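Local coordinates for rubisco operon transcriptional regulator (Synechocystis sp., PDB 5Y2W), which probably acts as a LysR-type transcriptional repressor that coordinates carbon and nitrogen metabolism in the cyanobacterium, its regulatory domain binding 2-phosphoglycolate, at residues A[75-80]-A[207-212]; A[80-85]-A[183-188]. All coordinates share one frame; numbering follows the deposited sequence.

Contact 1: A[75-80]-A[207-212]; sequences NYQPFL and YLMAVT
The carbonyl oxygen L208 O is gripped twice by T212, the residue at which the chain leaves the helix: by T212 OG1 at 2.7 Å and by T212 N at 3.1 Å. The two donors reach it from opposite faces of the carbonyl plane. With chi1 at 56°, OG1 stands between the backbone N and the carbonyl carbon, turned back toward the last helical turn. That polar ending is packed against an aromatic residue, for T212 OG1 also lies 3.5 Å from F79 CB, and T212 CG2 approaches F79 CD2 obliquely. L208 covers one face of the F79 ring. Its CD2 sits over the middle of that face, 4.1 Å from the centroid of the F79 ring and only 8° off the normal, a CH-pi contact, while L208 CD1 is 4.0 Å from F79 CD2. M209 closes the other end of the interface. Bent at chi2, it brings SD to 3.8 Å from F79 CB, and its methyl CE rests 3.5 Å from Q77 CB, with the Q77 amide also close by. The contact packs the end of helix 199-211 on strand 74-79, at one edge of the mixed sheet within this chain, their local axes 31° from parallel; strand 186-192 adds V189 against M209 and W187 against F79, and helix 24-35 brings L28 against L208.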
loop_
_atom_site.group_PDB
_atom_site.type_symbol
_atom_site.label_atom_id
_atom_site.label_comp_id
_atom_site.label_asym_id
_atom_site.label_seq_id
_atom_site.Cartn_x
_atom_site.Cartn_y
_atom_site.Cartn_z
ATOM N N ASN A 75 -17.720 15.790 -11.690
ATOM C CA ASN A 75 -18.822 15.670 -10.781
ATOM C C ASN A 75 -18.360 14.856 -9.551
ATOM O O ASN A 75 -17.531 13.979 -9.698
ATOM C CB ASN A 75 -19.981 14.954 -11.435
ATOM C CG ASN A 75 -21.271 15.207 -10.704
ATOM O OD1 ASN A 75 -21.471 14.786 -9.556
ATOM N ND2 ASN A 75 -22.142 15.945 -11.347
ATOM N N TYR A 76 -18.928 15.123 -8.367
ATOM C CA TYR A 76 -18.679 14.310 -7.193
ATOM C C TYR A 76 -19.572 14.515 -6.008
ATOM O O TYR A 76 -20.133 15.596 -5.798
ATOM C CB TYR A 76 -17.248 14.474 -6.696
ATOM C CG TYR A 76 -16.765 15.877 -6.515
ATOM C CD1 TYR A 76 -16.865 16.519 -5.300
ATOM C CD2 TYR A 76 -16.128 16.537 -7.534
ATOM C CE1 TYR A 76 -16.347 17.804 -5.122
ATOM C CE2 TYR A 76 -15.629 17.809 -7.375
ATOM C CZ TYR A 76 -15.727 18.440 -6.157
ATOM O OH TYR A 76 -15.241 19.721 -6.047
ATOM N N GLN A 77 -19.647 13.462 -5.194
ATOM C CA GLN A 77 -20.377 13.531 -3.944
ATOM C C GLN A 77 -19.525 13.075 -2.790
ATOM O O GLN A 77 -18.842 12.060 -2.930
ATOM C CB GLN A 77 -21.577 12.599 -3.985
ATOM C CG GLN A 77 -22.426 12.777 -5.224
ATOM C CD GLN A 77 -23.657 11.903 -5.174
ATOM O OE1 GLN A 77 -24.442 11.997 -4.245
ATOM N NE2 GLN A 77 -23.797 11.015 -6.150
ATOM N N PRO A 78 -19.654 13.748 -1.623
ATOM C CA PRO A 78 -19.025 13.213 -0.434
ATOM C C PRO A 78 -19.828 12.040 0.048
ATOM O O PRO A 78 -21.038 12.066 -0.037
ATOM C CB PRO A 78 -19.139 14.350 0.562
ATOM C CG PRO A 78 -20.436 15.047 0.193
ATOM C CD PRO A 78 -20.555 14.884 -1.304
ATOM N N PHE A 79 -19.140 11.005 0.536
ATOM C CA PHE A 79 -19.790 9.818 1.095
ATOM C C PHE A 79 -19.245 9.389 2.459
ATOM O O PHE A 79 -19.874 8.607 3.122
ATOM C CB PHE A 79 -19.741 8.646 0.110
ATOM C CG PHE A 79 -18.354 8.130 -0.185
ATOM C CD1 PHE A 79 -17.618 8.649 -1.226
ATOM C CD2 PHE A 79 -17.814 7.090 0.579
ATOM C CE1 PHE A 79 -16.352 8.165 -1.506
ATOM C CE2 PHE A 79 -16.551 6.594 0.302
ATOM C CZ PHE A 79 -15.809 7.130 -0.727
ATOM N N LEU A 80 -18.124 9.945 2.912
ATOM C CA LEU A 80 -17.494 9.500 4.170
ATOM C C LEU A 80 -16.442 10.495 4.577
ATOM O O LEU A 80 -15.704 10.978 3.770
ATOM C CB LEU A 80 -16.877 8.060 3.999
ATOM C CG LEU A 80 -16.659 7.249 5.280
ATOM C CD1 LEU A 80 -17.914 7.089 6.128
ATOM C CD2 LEU A 80 -16.110 5.887 4.958
ATOM N N TYR A 207 -25.051 2.337 -5.125
ATOM C CA TYR A 207 -24.802 1.360 -4.050
ATOM C C TYR A 207 -23.896 1.981 -2.943
ATOM O O TYR A 207 -24.193 1.940 -1.723
ATOM C CB TYR A 207 -24.200 0.056 -4.625
ATOM C CG TYR A 207 -23.686 -0.869 -3.532
ATOM C CD1 TYR A 207 -24.564 -1.597 -2.729
ATOM C CD2 TYR A 207 -22.316 -0.971 -3.268
ATOM C CE1 TYR A 207 -24.094 -2.407 -1.708
ATOM C CE2 TYR A 207 -21.839 -1.771 -2.250
ATOM C CZ TYR A 207 -22.725 -2.493 -1.481
ATOM O OH TYR A 207 -22.211 -3.285 -0.483
ATOM N N LEU A 208 -22.817 2.595 -3.395
ATOM C CA LEU A 208 -21.885 3.287 -2.484
ATOM C C LEU A 208 -22.609 4.333 -1.667
ATOM O O LEU A 208 -22.499 4.359 -0.429
ATOM C CB LEU A 208 -20.745 3.940 -3.287
ATOM C CG LEU A 208 -19.655 4.703 -2.506
ATOM C CD1 LEU A 208 -18.926 3.834 -1.475
ATOM C CD2 LEU A 208 -18.652 5.263 -3.482
ATOM N N MET A 209 -23.351 5.215 -2.346
ATOM C CA MET A 209 -24.091 6.274 -1.618
ATOM C C MET A 209 -25.059 5.694 -0.624
ATOM O O MET A 209 -25.213 6.193 0.481
ATOM C CB MET A 209 -24.856 7.177 -2.565
ATOM C CG MET A 209 -23.926 7.950 -3.462
ATOM S SD MET A 209 -22.575 8.699 -2.478
ATOM C CE MET A 209 -21.663 9.135 -3.908
ATOM N N ALA A 210 -25.727 4.629 -1.001
ATOM C CA ALA A 210 -26.745 4.114 -0.106
ATOM C C ALA A 210 -26.104 3.493 1.097
ATOM O O ALA A 210 -26.496 3.775 2.204
ATOM C CB ALA A 210 -27.624 3.102 -0.846
ATOM N N VAL A 211 -25.091 2.644 0.900
ATOM C CA VAL A 211 -24.545 1.909 2.065
ATOM C C VAL A 211 -23.799 2.812 3.047
ATOM O O VAL A 211 -23.682 2.491 4.256
ATOM C CB VAL A 211 -23.658 0.706 1.665
ATOM C CG1 VAL A 211 -24.491 -0.285 0.874
ATOM C CG2 VAL A 211 -22.416 1.139 0.901
ATOM N N THR A 212 -23.305 3.950 2.554
ATOM C CA THR A 212 -22.544 4.843 3.416
ATOM C C THR A 212 -23.362 5.939 4.041
ATOM O O THR A 212 -22.777 6.816 4.699
ATOM C CB THR A 212 -21.356 5.466 2.658
ATOM O OG1 THR A 212 -21.820 6.153 1.483
ATOM C CG2 THR A 212 -20.395 4.340 2.252
#

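Contact 2: A[80-85]-A[183-188]; sequences LDNPLV and IKRRWY. With PGA (2-phosphoglycolic acid), chain B.
N82 and R185 supply part of the 2-phosphoglycolate pocket, where they meet the ligand's carboxylate, on two segments that cross between the lobes of a periplasmic-binding-protein-like domain. N82 ND2 donates to ligand O1 at 2.7 Å, while R185 NE donates to ligand O2 at 2.9 Å and R185 NH2 to the same O2 in a short bond; the ligand's carbon C1 lies in the guanidinium plane at its edge. R185 is extended from CG to NE, and the branched end of L84 packs against its shaft, L84 CG being 3.5 Å from R185 CD. The N82 amide has further partners, OD1 bonding to S160 and ND2 also to S66, which should fix its rotation. W187 backs it: N82 CB lies over one face of the indole, 4.0 Å from the centroid of the five-membered ring, in a CH-pi contact. Beside the six-membered ring, L80 CD2 comes within 3.6 Å of W187 CZ3, the two side chains running the same way. An alanine in place of W187 would remove the indole that N82 CB and L80 CD2 touch, and the gap left beside them would probably cost both side chains their packing on that side. The backbones pair antiparallel. W187 N donates to L80 O at 2.7 Å, N82 N to R185 O, and L84 and I183 exchange a reciprocal pair of bonds. On the surface, D81 OD1 and R186 NE form a long salt bridge. Strand 74-79 flanks W187 through F79, H162 stacks on its ring, and helix 118-129 covers L84, I183 and R185 through A122 and L126.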
loop_
_atom_site.group_PDB
_atom_site.type_symbol
_atom_site.label_atom_id
_atom_site.label_comp_id
_atom_site.label_asym_id
_atom_site.label_seq_id
_atom_site.Cartn_x
_atom_site.Cartn_y
_atom_site.Cartn_z
ATOM N N LEU A 80 -18.124 9.945 2.912
ATOM C CA LEU A 80 -17.494 9.500 4.170
ATOM C C LEU A 80 -16.442 10.495 4.577
ATOM O O LEU A 80 -15.704 10.978 3.770
ATOM C CB LEU A 80 -16.877 8.060 3.999
ATOM C CG LEU A 80 -16.659 7.249 5.280
ATOM C CD1 LEU A 80 -17.914 7.089 6.128
ATOM C CD2 LEU A 80 -16.110 5.887 4.958
ATOM N N ASP A 81 -16.382 10.812 5.844
ATOM C CA ASP A 81 -15.342 11.681 6.352
ATOM C C ASP A 81 -14.000 10.976 6.288
ATOM O O ASP A 81 -13.927 9.762 6.406
ATOM C CB ASP A 81 -15.600 12.012 7.813
ATOM C CG ASP A 81 -16.819 12.887 7.990
ATOM O OD1 ASP A 81 -17.344 13.369 6.967
ATOM O OD2 ASP A 81 -17.230 13.105 9.149
ATOM N N ASN A 82 -12.958 11.774 6.124
ATOM C CA ASN A 82 -11.619 11.274 6.072
ATOM C C ASN A 82 -10.735 12.130 6.976
ATOM O O ASN A 82 -9.888 12.896 6.514
ATOM C CB ASN A 82 -11.137 11.327 4.638
ATOM C CG ASN A 82 -9.734 10.768 4.493
ATOM O OD1 ASN A 82 -9.290 9.883 5.278
ATOM N ND2 ASN A 82 -9.020 11.288 3.517
ATOM N N PRO A 83 -10.936 12.009 8.271
ATOM C CA PRO A 83 -10.121 12.835 9.148
ATOM C C PRO A 83 -8.646 12.369 9.185
ATOM O O PRO A 83 -8.380 11.168 9.362
ATOM C CB PRO A 83 -10.761 12.641 10.498
ATOM C CG PRO A 83 -11.325 11.286 10.459
ATOM C CD PRO A 83 -11.675 10.990 9.012
ATOM N N LEU A 84 -7.733 13.324 8.986
ATOM C CA LEU A 84 -6.296 13.097 9.110
ATOM C C LEU A 84 -5.822 13.427 10.532
ATOM O O LEU A 84 -6.116 14.502 11.073
ATOM C CB LEU A 84 -5.562 14.003 8.157
ATOM C CG LEU A 84 -5.949 13.970 6.683
ATOM C CD1 LEU A 84 -4.910 14.757 5.883
ATOM C CD2 LEU A 84 -6.072 12.581 6.095
ATOM N N VAL A 85 -5.118 12.516 11.160
ATOM C CA VAL A 85 -4.762 12.722 12.554
ATOM C C VAL A 85 -3.265 12.551 12.770
ATOM O O VAL A 85 -2.578 11.900 11.972
ATOM C CB VAL A 85 -5.537 11.745 13.483
ATOM C CG1 VAL A 85 -7.027 12.050 13.509
ATOM C CG2 VAL A 85 -5.313 10.282 13.078
ATOM N N ILE A 183 -7.498 16.944 10.727
ATOM C CA ILE A 183 -7.669 17.766 9.568
ATOM C C ILE A 183 -8.960 17.270 8.963
ATOM O O ILE A 183 -9.094 16.068 8.642
ATOM C CB ILE A 183 -6.529 17.648 8.570
ATOM C CG1 ILE A 183 -5.235 18.120 9.276
ATOM C CG2 ILE A 183 -6.856 18.466 7.288
ATOM C CD1 ILE A 183 -4.037 18.330 8.372
ATOM N N LYS A 184 -9.930 18.162 8.887
ATOM C CA LYS A 184 -11.280 17.773 8.386
ATOM C C LYS A 184 -11.257 17.583 6.852
ATOM O O LYS A 184 -10.826 18.421 6.121
ATOM C CB LYS A 184 -12.308 18.825 8.756
ATOM C CG LYS A 184 -12.656 18.829 10.244
ATOM C CD LYS A 184 -13.458 20.081 10.615
ATOM C CE LYS A 184 -13.472 20.332 12.109
ATOM N NZ LYS A 184 -12.127 20.772 12.596
ATOM N N ARG A 185 -11.636 16.423 6.390
ATOM C CA ARG A 185 -11.412 16.087 4.992
ATOM C C ARG A 185 -12.416 14.998 4.698
ATOM O O ARG A 185 -12.924 14.344 5.602
ATOM C CB ARG A 185 -9.957 15.666 4.894
ATOM C CG ARG A 185 -9.400 15.199 3.597
ATOM C CD ARG A 185 -7.946 14.772 3.888
ATOM N NE ARG A 185 -7.187 14.264 2.732
ATOM C CZ ARG A 185 -6.629 15.037 1.799
ATOM N NH1 ARG A 185 -6.704 16.339 1.918
ATOM N NH2 ARG A 185 -5.936 14.509 0.790
ATOM N N ARG A 186 -12.723 14.776 3.445
ATOM C CA ARG A 186 -13.847 13.890 3.169
ATOM C C ARG A 186 -13.394 13.048 2.034
ATOM O O ARG A 186 -12.531 13.491 1.306
ATOM C CB ARG A 186 -15.068 14.739 2.783
ATOM C CG ARG A 186 -15.467 15.731 3.891
ATOM C CD ARG A 186 -16.719 16.509 3.619
ATOM N NE ARG A 186 -17.942 15.744 3.888
ATOM C CZ ARG A 186 -19.184 16.085 3.475
ATOM N NH1 ARG A 186 -19.414 17.170 2.724
ATOM N NH2 ARG A 186 -20.215 15.297 3.801
ATOM N N TRP A 187 -13.913 11.824 1.926
ATOM C CA TRP A 187 -13.820 11.071 0.699
ATOM C C TRP A 187 -14.980 11.419 -0.255
ATOM O O TRP A 187 -16.141 11.407 0.126
ATOM C CB TRP A 187 -13.860 9.571 1.002
ATOM C CG TRP A 187 -12.597 8.962 1.521
ATOM C CD1 TRP A 187 -11.325 9.447 1.420
ATOM C CD2 TRP A 187 -12.496 7.719 2.182
ATOM N NE1 TRP A 187 -10.436 8.572 1.991
ATOM C CE2 TRP A 187 -11.128 7.502 2.459
ATOM C CE3 TRP A 187 -13.428 6.724 2.522
ATOM C CZ2 TRP A 187 -10.677 6.378 3.105
ATOM C CZ3 TRP A 187 -12.976 5.625 3.188
ATOM C CH2 TRP A 187 -11.590 5.443 3.440
ATOM N N TYR A 188 -14.639 11.665 -1.509
ATOM C CA TYR A 188 -15.601 11.944 -2.540
ATOM C C TYR A 188 -15.528 10.880 -3.582
ATOM O O TYR A 188 -14.438 10.415 -3.914
ATOM C CB TYR A 188 -15.273 13.245 -3.236
ATOM C CG TYR A 188 -15.361 14.490 -2.386
ATOM C CD1 TYR A 188 -16.589 15.089 -2.103
ATOM C CD2 TYR A 188 -14.197 15.097 -1.898
ATOM C CE1 TYR A 188 -16.659 16.259 -1.356
ATOM C CE2 TYR A 188 -14.257 16.240 -1.146
ATOM C CZ TYR A 188 -15.487 16.829 -0.886
ATOM O OH TYR A 188 -15.474 17.971 -0.144
HETATM P P PGA B . -2.823 10.472 -0.647
HETATM O O1P PGA B . -4.386 10.624 -0.265
HETATM O O2P PGA B . -2.610 9.023 -0.934
HETATM O O3P PGA B . -2.083 11.017 0.586
HETATM O O4P PGA B . -2.701 11.186 -1.941
HETATM C C2 PGA B . -5.096 9.914 0.727
HETATM C C1 PGA B . -6.030 10.807 1.535
HETATM O O1 PGA B . -6.727 10.292 2.465
HETATM O O2 PGA B . -6.069 12.020 1.241
#

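The two contacts show how chemistry changes from one lobe to the crossing between lobes. Contact 1 lies within one lobe, toward the periphery, and joins a helix end to an edge strand mainly through apolar side-chain packing. Contact 2 sits nearer the centre of the chain, where main-chain hydrogen bonds pair the crossing segments and polar side chains turn to the ligand. L80 lies in both, at the corner where strand 74-79 gives way to strand 81-89, but touches across only in contact 2. Neighbouring strands 74-79 and 186-192 couple them directly through a probable bond from F79 N to W187 O (3.1 Å). Both are partly buried, but contact 2 includes the exposed D81 and R186 and touches 2-phosphoglycolate.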